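Local coordinates for protein putative D-alanine N-acetyltransferase of GNAT family (Desulfovibrio desulfuricans subsp. desulfuricans, PDB 2R7H) that probably transfers an acyl group, most likely acetyl, to an acceptor such as an amino group, as GNAT-family acetyltransferases do, at residues G67-F72 against Y85-A90; G93-Y98 against R124-R129. One frame throughout, in Å; residues are numbered along the deposited sequence.

Contact 1. Residues G67-F72 against Y85-A90; sequences GYHFVF and YGPTPA
His69 and Tyr85 face each other as the last bridged pair at the open end of the antiparallel beta hairpin formed by strands 69-75 and 78-87 of the GNAT sheet. They are a hydrogen-bonded pair: His69 N donates a hydrogen bond to Tyr85 O at 2.7 Å, with the donor almost in line with the C=O bond, and Tyr85 N donates one to His69 O at 2.9 Å. Both side chains rise from the same face of the sheet. The Tyr85 ring, with CG between its own backbone N and carbonyl carbon (chi1 74°), lies against His69, whose CB sits over one ring face, 3.7 Å from the centroid, in a CH-pi contact displaced toward the rim. The imidazole itself slides past, its plane 29° from the phenol, and barely overlaps it; its CD2 instead meets Pro87 CD at 3.9 Å. Past the bridge, residues 67-68 are loop and the ladder ends. Gly86 CA still makes a CH...O contact with Gly67 O, 3.4 Å away, and a water donates to both Gly67 O and Pro87 O, filling in where direct pairing stops. A second water bonds to Tyr85 OH at 2.5 Å. Tyr85 packs against helix 111-125, on Val119 and Val123, while Tyr68 and Phe70 turn to the other face, onto Leu55 of helix 46-61; there Tyr68 borders the pocket that holds 2-ethoxyethanol, its ring meeting Tyr98 of strand 94-102.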
ATOM      1  N   GLY B  67       8.962   6.299  -7.915  1.00 53.24           N
ATOM      2  CA  GLY B  67       8.307   5.003  -8.104  1.00 53.07           C
ATOM      3  C   GLY B  67       6.942   5.036  -8.782  1.00 51.86           C
ATOM      4  O   GLY B  67       6.182   4.069  -8.674  1.00 53.25           O
ATOM      5  N   TYR B  68       6.637   6.140  -9.461  1.00 48.61           N
ATOM      6  CA  TYR B  68       5.382   6.323 -10.173  1.00 46.91           C
ATOM      7  C   TYR B  68       5.744   6.516 -11.647  1.00 44.30           C
ATOM      8  O   TYR B  68       6.475   7.431 -11.997  1.00 45.96           O
ATOM      9  CB  TYR B  68       4.572   7.512  -9.640  1.00 48.31           C
ATOM     10  CG  TYR B  68       4.218   7.344  -8.194  1.00 47.68           C
ATOM     11  CD1 TYR B  68       3.391   6.302  -7.816  1.00 58.17           C
ATOM     12  CD2 TYR B  68       4.667   8.224  -7.216  1.00 51.89           C
ATOM     13  CE1 TYR B  68       3.049   6.077  -6.506  1.00 54.77           C
ATOM     14  CE2 TYR B  68       4.334   8.012  -5.868  1.00 53.42           C
ATOM     15  CZ  TYR B  68       3.519   6.918  -5.532  1.00 56.71           C
ATOM     16  OH  TYR B  68       3.133   6.644  -4.238  1.00 60.82           O
ATOM     17  N   HIS B  69       5.209   5.635 -12.482  1.00 40.89           N
ATOM     18  CA  HIS B  69       5.405   5.622 -13.912  1.00 39.18           C
ATOM     19  C   HIS B  69       4.078   5.926 -14.568  1.00 35.42           C
ATOM     20  O   HIS B  69       3.012   5.658 -13.998  1.00 35.93           O
ATOM     21  CB  HIS B  69       5.917   4.254 -14.322  1.00 35.05           C
ATOM     22  CG  HIS B  69       7.227   3.920 -13.704  1.00 42.15           C
ATOM     23  ND1 HIS B  69       8.415   4.044 -14.387  1.00 45.83           N
ATOM     24  CD2 HIS B  69       7.552   3.553 -12.442  1.00 40.95           C
ATOM     25  CE1 HIS B  69       9.412   3.698 -13.590  1.00 49.74           C
ATOM     26  NE2 HIS B  69       8.918   3.401 -12.403  1.00 39.92           N
ATOM     27  N   PHE B  70       4.167   6.438 -15.790  1.00 35.70           N
ATOM     28  CA  PHE B  70       3.024   6.882 -16.569  1.00 36.93           C
ATOM     29  C   PHE B  70       3.089   6.514 -18.039  1.00 37.62           C
ATOM     30  O   PHE B  70       4.179   6.435 -18.597  1.00 37.57           O
ATOM     31  CB  PHE B  70       3.003   8.432 -16.545  1.00 37.21           C
ATOM     32  CG  PHE B  70       2.838   9.017 -15.181  1.00 35.80           C
ATOM     33  CD1 PHE B  70       3.935   9.298 -14.389  1.00 41.74           C
ATOM     34  CD2 PHE B  70       1.583   9.229 -14.670  1.00 37.36           C
ATOM     35  CE1 PHE B  70       3.785   9.802 -13.100  1.00 38.75           C
ATOM     36  CE2 PHE B  70       1.432   9.721 -13.390  1.00 42.37           C
ATOM     37  CZ  PHE B  70       2.540  10.005 -12.607  1.00 39.61           C
ATOM     38  N   VAL B  71       1.913   6.270 -18.637  1.00 36.04           N
ATOM     39  CA  VAL B  71       1.777   6.067 -20.114  1.00 34.06           C
ATOM     40  C   VAL B  71       0.633   7.031 -20.459  1.00 33.21           C
ATOM     41  O   VAL B  71      -0.485   6.855 -19.970  1.00 31.58           O
ATOM     42  CB  VAL B  71       1.377   4.643 -20.589  1.00 32.59           C
ATOM     43  CG1 VAL B  71       1.245   4.656 -22.127  1.00 30.12           C
ATOM     44  CG2 VAL B  71       2.370   3.559 -20.117  1.00 28.52           C
ATOM     45  N   PHE B  72       0.934   8.095 -21.202  1.00 35.72           N
ATOM     46  CA  PHE B  72      -0.057   9.091 -21.603  1.00 37.36           C
ATOM     47  C   PHE B  72      -0.483   8.846 -23.052  1.00 39.15           C
ATOM     48  O   PHE B  72       0.378   8.720 -23.902  1.00 39.83           O
ATOM     49  CB  PHE B  72       0.543  10.506 -21.523  1.00 38.10           C
ATOM     50  CG  PHE B  72       1.118  10.863 -20.170  1.00 34.64           C
ATOM     51  CD1 PHE B  72       0.285  11.157 -19.116  1.00 38.71           C
ATOM     52  CD2 PHE B  72       2.492  10.923 -19.968  1.00 38.55           C
ATOM     53  CE1 PHE B  72       0.796  11.488 -17.882  1.00 42.03           C
ATOM     54  CE2 PHE B  72       3.013  11.273 -18.745  1.00 42.70           C
ATOM     55  CZ  PHE B  72       2.156  11.557 -17.691  1.00 37.20           C
ATOM     56  N   TYR B  85       1.152   3.808 -12.816  1.00 27.85           N
ATOM     57  CA  TYR B  85       1.516   2.521 -12.224  1.00 31.49           C
ATOM     58  C   TYR B  85       2.913   2.571 -11.614  1.00 33.78           C
ATOM     59  O   TYR B  85       3.617   3.537 -11.765  1.00 34.39           O
ATOM     60  CB  TYR B  85       1.434   1.408 -13.307  1.00 32.88           C
ATOM     61  CG  TYR B  85       2.547   1.439 -14.300  1.00 27.41           C
ATOM     62  CD1 TYR B  85       2.534   2.285 -15.384  1.00 27.71           C
ATOM     63  CD2 TYR B  85       3.673   0.632 -14.108  1.00 34.86           C
ATOM     64  CE1 TYR B  85       3.601   2.307 -16.249  1.00 33.40           C
ATOM     65  CE2 TYR B  85       4.698   0.636 -14.950  1.00 35.45           C
ATOM     66  CZ  TYR B  85       4.681   1.470 -16.014  1.00 38.11           C
ATOM     67  OH  TYR B  85       5.768   1.454 -16.825  1.00 41.57           O
ATOM     68  N   GLY B  86       3.324   1.502 -10.932  1.00 34.66           N
ATOM     69  CA  GLY B  86       4.656   1.516 -10.346  1.00 34.34           C
ATOM     70  C   GLY B  86       5.043   0.248  -9.646  1.00 31.96           C
ATOM     71  O   GLY B  86       4.198  -0.591  -9.370  1.00 31.34           O
ATOM     72  N   PRO B  87       6.355   0.075  -9.379  1.00 32.03           N
ATOM     73  CA  PRO B  87       6.698  -1.160  -8.667  1.00 27.91           C
ATOM     74  C   PRO B  87       6.198  -1.169  -7.227  1.00 29.30           C
ATOM     75  O   PRO B  87       6.185  -0.142  -6.538  1.00 32.29           O
ATOM     76  CB  PRO B  87       8.213  -1.167  -8.684  1.00 30.38           C
ATOM     77  CG  PRO B  87       8.588   0.320  -8.702  1.00 27.61           C
ATOM     78  CD  PRO B  87       7.548   0.882  -9.661  1.00 33.90           C
ATOM     79  N   THR B  88       5.749  -2.326  -6.769  1.00 27.90           N
ATOM     80  CA  THR B  88       5.267  -2.419  -5.409  1.00 29.77           C
ATOM     81  C   THR B  88       6.466  -2.418  -4.428  1.00 32.88           C
ATOM     82  O   THR B  88       7.407  -3.196  -4.617  1.00 36.98           O
ATOM     83  CB  THR B  88       4.503  -3.709  -5.210  1.00 27.83           C
ATOM     84  OG1 THR B  88       3.496  -3.790  -6.237  1.00 28.07           O
ATOM     85  CG2 THR B  88       3.861  -3.708  -3.860  1.00 27.74           C
ATOM     86  N   PRO B  89       6.459  -1.522  -3.427  1.00 34.18           N
ATOM     87  CA  PRO B  89       7.540  -1.502  -2.462  1.00 34.13           C
ATOM     88  C   PRO B  89       7.751  -2.841  -1.782  1.00 31.56           C
ATOM     89  O   PRO B  89       6.793  -3.587  -1.586  1.00 31.76           O
ATOM     90  CB  PRO B  89       7.051  -0.496  -1.400  1.00 35.97           C
ATOM     91  CG  PRO B  89       6.102   0.386  -2.087  1.00 38.11           C
ATOM     92  CD  PRO B  89       5.500  -0.411  -3.197  1.00 37.14           C
ATOM     93  N   ALA B  90       9.006  -3.150  -1.493  1.00 34.34           N
ATOM     94  CA  ALA B  90       9.411  -4.358  -0.792  1.00 31.95           C
ATOM     95  C   ALA B  90       9.103  -5.661  -1.521  1.00 34.74           C
ATOM     96  O   ALA B  90       8.846  -6.665  -0.884  1.00 30.95           O
ATOM     97  CB  ALA B  90       8.764  -4.351   0.631  1.00 33.93           C
TER
HETATM   98  O   HOH W   1       5.121   2.215  -6.842  1.00 50.15           O
HETATM   99  O   HOH W   2       5.989   3.560 -18.191  1.00 52.12           O

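Contact 2. Residues G93-Y98 against R124-R129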
ATOM      1  N   GLY B  93       9.694  -7.849  -8.740  1.00 30.25           N
ATOM      2  CA  GLY B  93       8.836  -8.152  -9.885  1.00 32.17           C
ATOM      3  C   GLY B  93       7.332  -8.002  -9.762  1.00 32.19           C
ATOM      4  O   GLY B  93       6.602  -8.520 -10.621  1.00 29.64           O
ATOM      5  N   THR B  94       6.854  -7.332  -8.712  1.00 29.64           N
ATOM      6  CA  THR B  94       5.422  -7.084  -8.535  1.00 29.03           C
ATOM      7  C   THR B  94       5.197  -5.590  -8.735  1.00 26.48           C
ATOM      8  O   THR B  94       5.992  -4.799  -8.256  1.00 26.32           O
ATOM      9  CB  THR B  94       4.911  -7.548  -7.189  1.00 33.06           C
ATOM     10  OG1 THR B  94       5.083  -8.962  -7.113  1.00 25.39           O
ATOM     11  CG2 THR B  94       3.412  -7.299  -7.034  1.00 33.85           C
ATOM     12  N   TYR B  95       4.131  -5.260  -9.444  1.00 28.55           N
ATOM     13  CA  TYR B  95       3.757  -3.893  -9.786  1.00 25.21           C
ATOM     14  C   TYR B  95       2.277  -3.649  -9.481  1.00 24.22           C
ATOM     15  O   TYR B  95       1.486  -4.553  -9.533  1.00 27.78           O
ATOM     16  CB  TYR B  95       3.987  -3.662 -11.303  1.00 28.13           C
ATOM     17  CG  TYR B  95       5.448  -3.600 -11.671  1.00 26.11           C
ATOM     18  CD1 TYR B  95       6.222  -4.758 -11.751  1.00 29.52           C
ATOM     19  CD2 TYR B  95       6.061  -2.391 -11.910  1.00 30.19           C
ATOM     20  CE1 TYR B  95       7.590  -4.690 -12.023  1.00 31.27           C
ATOM     21  CE2 TYR B  95       7.399  -2.311 -12.175  1.00 34.26           C
ATOM     22  CZ  TYR B  95       8.158  -3.459 -12.245  1.00 37.97           C
ATOM     23  OH  TYR B  95       9.494  -3.365 -12.531  1.00 40.70           O
ATOM     24  N   ASP B  96       1.961  -2.407  -9.200  1.00 29.71           N
ATOM     25  CA  ASP B  96       0.599  -1.983  -8.999  1.00 28.77           C
ATOM     26  C   ASP B  96       0.144  -1.031 -10.095  1.00 30.41           C
ATOM     27  O   ASP B  96       0.861  -0.105 -10.428  1.00 25.59           O
ATOM     28  CB  ASP B  96       0.430  -1.260  -7.692  1.00 28.53           C
ATOM     29  CG  ASP B  96       0.448  -2.206  -6.510  1.00 30.14           C
ATOM     30  OD1 ASP B  96      -0.460  -3.046  -6.378  1.00 52.36           O
ATOM     31  OD2 ASP B  96       1.325  -2.016  -5.687  1.00 39.87           O
ATOM     32  N   LEU B  97      -1.019  -1.315 -10.680  1.00 25.95           N
ATOM     33  CA  LEU B  97      -1.652  -0.398 -11.632  1.00 27.74           C
ATOM     34  C   LEU B  97      -2.515   0.484 -10.724  1.00 29.65           C
ATOM     35  O   LEU B  97      -3.443  -0.017 -10.125  1.00 29.18           O
ATOM     36  CB  LEU B  97      -2.583  -1.143 -12.625  1.00 27.21           C
ATOM     37  CG  LEU B  97      -3.344  -0.242 -13.641  1.00 24.72           C
ATOM     38  CD1 LEU B  97      -2.392   0.581 -14.592  1.00 25.30           C
ATOM     39  CD2 LEU B  97      -4.292  -1.148 -14.454  1.00 31.99           C
ATOM     40  N   TYR B  98      -2.195   1.767 -10.598  1.00 27.02           N
ATOM     41  CA  TYR B  98      -2.936   2.710  -9.733  1.00 31.50           C
ATOM     42  C   TYR B  98      -4.286   3.030 -10.396  1.00 36.70           C
ATOM     43  O   TYR B  98      -5.327   2.828  -9.766  1.00 34.70           O
ATOM     44  CB  TYR B  98      -2.014   3.891  -9.309  1.00 33.73           C
ATOM     45  CG  TYR B  98      -0.715   3.372  -8.606  1.00 34.11           C
ATOM     46  CD1 TYR B  98      -0.805   2.565  -7.479  1.00 41.04           C
ATOM     47  CD2 TYR B  98       0.580   3.747  -9.012  1.00 37.96           C
ATOM     48  CE1 TYR B  98       0.338   2.049  -6.822  1.00 39.49           C
ATOM     49  CE2 TYR B  98       1.761   3.236  -8.342  1.00 36.30           C
ATOM     50  CZ  TYR B  98       1.627   2.378  -7.239  1.00 45.94           C
ATOM     51  OH  TYR B  98       2.725   1.825  -6.496  1.00 36.87           O
ATOM     52  N   ARG B 124       6.669  -5.887 -18.230  1.00 31.58           N
ATOM     53  CA  ARG B 124       7.416  -7.024 -18.742  1.00 34.97           C
ATOM     54  C   ARG B 124       8.904  -6.684 -18.996  1.00 33.12           C
ATOM     55  O   ARG B 124       9.788  -7.456 -18.605  1.00 35.05           O
ATOM     56  CB  ARG B 124       6.813  -7.544 -20.027  1.00 37.04           C
ATOM     57  CG  ARG B 124       5.609  -8.358 -19.809  1.00 45.49           C
ATOM     58  CD  ARG B 124       4.888  -8.728 -21.104  1.00 52.96           C
ATOM     59  NE  ARG B 124       3.837  -9.711 -20.800  1.00 54.30           N
ATOM     60  CZ  ARG B 124       2.845 -10.077 -21.619  1.00 54.26           C
ATOM     61  NH1 ARG B 124       2.600  -9.451 -22.781  1.00 46.35           N
ATOM     62  NH2 ARG B 124       2.001 -11.016 -21.188  1.00 59.03           N
ATOM     63  N   LEU B 125       9.176  -5.548 -19.625  1.00 34.73           N
ATOM     64  CA  LEU B 125      10.576  -5.150 -19.892  1.00 37.48           C
ATOM     65  C   LEU B 125      11.501  -4.984 -18.708  1.00 36.93           C
ATOM     66  O   LEU B 125      12.698  -5.207 -18.832  1.00 38.43           O
ATOM     67  CB  LEU B 125      10.683  -3.883 -20.753  1.00 38.39           C
ATOM     68  CG  LEU B 125      10.669  -4.123 -22.258  1.00 44.55           C
ATOM     69  CD1 LEU B 125       9.512  -5.028 -22.690  1.00 50.09           C
ATOM     70  CD2 LEU B 125      10.677  -2.791 -22.976  1.00 40.40           C
ATOM     71  N   THR B 126      10.960  -4.598 -17.571  1.00 36.63           N
ATOM     72  CA  THR B 126      11.743  -4.392 -16.379  1.00 37.30           C
ATOM     73  C   THR B 126      11.815  -5.653 -15.556  1.00 39.03           C
ATOM     74  O   THR B 126      12.288  -5.600 -14.444  1.00 43.01           O
ATOM     75  CB  THR B 126      11.176  -3.231 -15.558  1.00 40.55           C
ATOM     76  OG1 THR B 126       9.818  -3.508 -15.220  1.00 44.39           O
ATOM     77  CG2 THR B 126      11.200  -1.965 -16.370  1.00 41.10           C
ATOM     78  N   GLY B 127      11.350  -6.783 -16.098  1.00 38.43           N
ATOM     79  CA  GLY B 127      11.387  -8.071 -15.425  1.00 38.96           C
ATOM     80  C   GLY B 127      10.210  -8.411 -14.537  1.00 38.68           C
ATOM     81  O   GLY B 127      10.295  -9.364 -13.754  1.00 38.93           O
ATOM     82  N   GLY B 128       9.095  -7.699 -14.676  1.00 35.69           N
ATOM     83  CA  GLY B 128       7.942  -7.957 -13.833  1.00 34.45           C
ATOM     84  C   GLY B 128       7.244  -9.274 -14.104  1.00 33.56           C
ATOM     85  O   GLY B 128       7.208  -9.744 -15.244  1.00 33.22           O
ATOM     86  N   ARG B 129       6.736  -9.874 -13.026  1.00 31.75           N
ATOM     87  CA  ARG B 129       5.995 -11.116 -13.026  1.00 32.84           C
ATOM     88  C   ARG B 129       4.509 -10.874 -12.849  1.00 30.91           C
ATOM     89  O   ARG B 129       3.716 -11.583 -13.448  1.00 30.43           O
ATOM     90  CB  ARG B 129       6.428 -11.978 -11.818  1.00 33.38           C
ATOM     91  CG  ARG B 129       7.924 -12.246 -11.716  1.00 36.40           C
ATOM     92  CD  ARG B 129       8.355 -12.929 -10.405  1.00 35.40           C
ATOM     93  NE  ARG B 129       8.015 -12.125  -9.228  1.00 30.63           N
ATOM     94  CZ  ARG B 129       7.005 -12.358  -8.394  1.00 34.76           C
ATOM     95  NH1 ARG B 129       6.202 -13.406  -8.533  1.00 28.84           N
ATOM     96  NH2 ARG B 129       6.803 -11.547  -7.380  1.00 34.59           N
TER
HETATM   97  O   HOH W   3      10.747  -6.125 -12.101  1.00 50.25           O
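Gly93 and Arg129 supply the backbone bond of this contact: Arg129 N donates to Gly93 O at 2.8 Å, in the carbonyl plane and on a lone pair. The same oxygen takes a longer CH...O contact from Gly128 CA, at 3.5 Å. Among side-chain polar groups, Tyr95 OH meets Thr126 OG1 at 2.7 Å; Val123 O also lies within hydrogen-bonding reach of that threonine hydroxyl. A water at the edge of the Tyr95 ring, in its plane, bonds to Tyr95 OH and donates to Thr126 O, a second link between the phenol and the turn. Arg129 NH2 lies 3.1 Å from Thr94 OG1, but at a poor angle for a hydrogen bond; NH2 bonds to Glu92 O, while Thr94 OG1 and Arg129 NH1 reach Phe162 O and Ala161 O of the second subunit. Packing is lighter: Tyr95 CE1 lies 3.8 Å from Gly128 CA. Gly127, at positive phi, is the C' residue of the Schellman motif ending helix 111-125. The chain then passes into strand 130-136, parallel to strand 94-102 and beside it, completing a beta-alpha-beta unit in which Tyr95 also packs on Val123 of the helix.

Strands 78-87 and 94-102 are neighbours in one sheet, and they join the two contacts: Asp96 N lies 2.9 Å from Gly86 O, a probable hydrogen bond, and Asp96 OD2 probably bonds to Thr88 OG1 at the same distance. Contact 1 is the more buried, an antiparallel hairpin pairing backed by aromatic packing. Contact 2 lies farther from the chain's centre and joins a strand to the turn leaving helix 111-125; its side-chain contact is largely polar, hydroxyl to hydroxyl, where contact 1 sets a CH on a ring face, and water bridges both. That helix serves both, resting on Tyr85 and Tyr95. Both also touch the second subunit, contact 1 by Thr88 packing on Phe162, contact 2 mainly through hydrogen bonds.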